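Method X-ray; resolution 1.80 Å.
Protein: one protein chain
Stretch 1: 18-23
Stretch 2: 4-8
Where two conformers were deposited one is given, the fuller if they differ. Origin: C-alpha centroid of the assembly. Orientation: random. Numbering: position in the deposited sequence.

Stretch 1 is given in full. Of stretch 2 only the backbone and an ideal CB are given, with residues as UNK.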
# COMPACT_ATOMS: atom_id res chain seq x y z
N TYR A 18 2.60 -1.90 -2.66
CA TYR A 18 3.28 -1.33 -1.49
C TYR A 18 3.50 -2.38 -0.41
O TYR A 18 2.55 -3.04 0.00
CB TYR A 18 2.42 -0.20 -0.90
CG TYR A 18 2.40 1.06 -1.75
CD1 TYR A 18 1.56 1.17 -2.85
CD2 TYR A 18 3.21 2.14 -1.42
CE1 TYR A 18 1.53 2.32 -3.61
CE2 TYR A 18 3.19 3.30 -2.19
CZ TYR A 18 2.35 3.38 -3.28
OH TYR A 18 2.33 4.54 -4.04
N LEU A 19 4.75 -2.54 0.04
CA LEU A 19 5.08 -3.51 1.08
C LEU A 19 5.92 -2.88 2.17
O LEU A 19 6.81 -2.09 1.89
CB LEU A 19 5.93 -4.67 0.52
CG LEU A 19 5.32 -5.70 -0.40
CD1 LEU A 19 5.16 -5.09 -1.74
CD2 LEU A 19 6.20 -6.93 -0.50
N GLN A 20 5.68 -3.30 3.40
CA GLN A 20 6.55 -2.91 4.50
C GLN A 20 7.44 -4.08 4.87
O GLN A 20 6.96 -5.10 5.33
CB GLN A 20 5.71 -2.49 5.71
CG GLN A 20 4.83 -1.29 5.42
CD GLN A 20 3.96 -0.94 6.60
OE1 GLN A 20 3.85 -1.71 7.56
NE2 GLN A 20 3.35 0.24 6.55
N PHE A 21 8.75 -3.94 4.64
CA PHE A 21 9.68 -5.02 4.94
C PHE A 21 9.92 -5.11 6.44
O PHE A 21 9.89 -4.10 7.14
CB PHE A 21 10.98 -4.83 4.16
CG PHE A 21 10.84 -5.17 2.71
CD1 PHE A 21 10.47 -4.21 1.79
CD2 PHE A 21 11.03 -6.48 2.27
CE1 PHE A 21 10.31 -4.53 0.45
CE2 PHE A 21 10.88 -6.80 0.93
CZ PHE A 21 10.52 -5.82 0.02
N SER A 22 10.13 -6.34 6.92
CA SER A 22 10.12 -6.60 8.37
C SER A 22 11.14 -5.79 9.16
O SER A 22 10.92 -5.51 10.34
CB SER A 22 10.25 -8.10 8.68
OG SER A 22 11.54 -8.60 8.39
N GLU A 23 12.24 -5.42 8.52
CA GLU A 23 13.28 -4.60 9.17
C GLU A 23 12.70 -3.30 9.75
O GLU A 23 13.25 -2.74 10.69
CB GLU A 23 14.40 -4.25 8.19
CG GLU A 23 13.96 -3.28 7.10
CD GLU A 23 15.09 -2.71 6.24
OE1 GLU A 23 16.26 -3.13 6.41
OE2 GLU A 23 14.79 -1.83 5.39
N UNK A 4 13.21 -12.93 2.37
CA UNK A 4 12.85 -11.94 3.39
C UNK A 4 11.33 -11.75 3.48
O UNK A 4 10.60 -12.11 2.56
CB UNK A 4 13.53 -10.60 3.08
N UNK A 5 10.87 -11.20 4.60
CA UNK A 5 9.45 -11.12 4.90
C UNK A 5 8.95 -9.69 4.77
O UNK A 5 9.70 -8.75 5.05
CB UNK A 5 9.17 -11.65 6.31
N UNK A 6 7.70 -9.53 4.36
CA UNK A 6 7.09 -8.21 4.29
C UNK A 6 5.58 -8.32 4.45
O UNK A 6 5.02 -9.42 4.37
CB UNK A 6 7.44 -7.52 2.97
N UNK A 7 4.94 -7.19 4.69
CA UNK A 7 3.48 -7.14 4.73
C UNK A 7 2.97 -6.22 3.62
O UNK A 7 3.40 -5.07 3.50
CB UNK A 7 2.99 -6.66 6.10
N UNK A 8 2.06 -6.73 2.79
CA UNK A 8 1.47 -5.91 1.74
C UNK A 8 0.41 -4.99 2.34
O UNK A 8 -0.53 -5.44 2.98
CB UNK A 8 0.87 -6.79 0.64

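Two strands run antiparallel here, and three backbone hydrogen bonds fix the register before any side chain is chosen. Position 7 sits opposite Gln20 in a hydrogen-bonded pair, its N giving to Gln20 O (3.0 Å) and its O receiving from Gln20 N (2.9 Å); farther along, Ser22 N reaches the O of position 5 at 3.1 Å. Alternation then sends the CB atoms of positions 6 and 8 to the face that carries Leu19 and Phe21, and that of position 7 to the face of Gln20.

Position 4 lies at the end of the stretch, with its CB pointing toward stretch 1 and 4.9 Å from Phe21 CD2. The ring is the main thing on offer, so a short or medium side chain with some apolar surface would suit, and a polar group could be tolerated beside it. The residue is Thr4, chi1 t; its methyl CG2 comes to 3.7 Å from Phe21 CE2, at the ring edge and near its plane.

At position 5 the CB points sideways, 4.4 Å from Ser22 OG, and the backbone is extended. The hydrogen bond to Ser22 N uses only the main chain, so many side chains would fit, long polar ones included. Lys5 is found, and its aliphatic part passes Ser22, with CE 4.2 Å from Ser22 CB.

Position 6 is the tight one. Its ideal CB is already 3.4 Å from Gln20 O, 3.7 Å from Leu19 CD2 and 3.8 Å from Phe21 CD2, so a small side chain is the straightforward choice. Alanine answers this: Ala6 CB lies over one face of the Phe21 ring, 4.2 Å from its centroid in a CH-pi contact, while touching Leu19 CD2 at 3.7 Å. The close pairing also brings Ala6 CA to 3.3 Å from Gln20 O, a CA-H...O contact.

Position 7 shares its face with Gln20, whose O is 4.3 Å from the ideal CB. Beta-branched residues such as valine, isoleucine or threonine favor such extended backbone angles, and a longer unbranched chain would also be plausible. Ile7 occupies it, chi1 m and chi2 t in the conformer given; its contribution to the pairing is chiefly through the backbone.

Position 8, paired with Leu19, has its ideal CB 4.7 Å from Leu19 CG, leaving room for another carbon or two. A branched aliphatic side chain would suit: valine, leucine or isoleucine. The answer is Ile8, with chi1 m, whose CG1 packs on Leu19 CG at 3.7 Å.

Stretch 2 (4-8) TKAII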
# COMPACT_ATOMS: atom_id res chain seq x y z
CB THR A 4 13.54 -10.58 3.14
OG1 THR A 4 13.56 -9.83 4.36
CG2 THR A 4 12.82 -9.77 2.07
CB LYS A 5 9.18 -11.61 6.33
CG LYS A 5 7.69 -11.66 6.68
CD LYS A 5 7.43 -12.34 8.00
CE LYS A 5 7.77 -11.46 9.19
NZ LYS A 5 7.49 -12.15 10.48
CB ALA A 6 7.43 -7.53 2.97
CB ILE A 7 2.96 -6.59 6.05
CG1 ILE A 7 3.32 -7.53 7.20
CG2 ILE A 7 1.45 -6.38 5.99
CD1 ILE A 7 2.99 -6.95 8.56
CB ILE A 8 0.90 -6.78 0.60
CG1 ILE A 8 2.06 -7.50 -0.08
CG2 ILE A 8 0.12 -5.93 -0.41
CD1 ILE A 8 1.65 -8.50 -1.15
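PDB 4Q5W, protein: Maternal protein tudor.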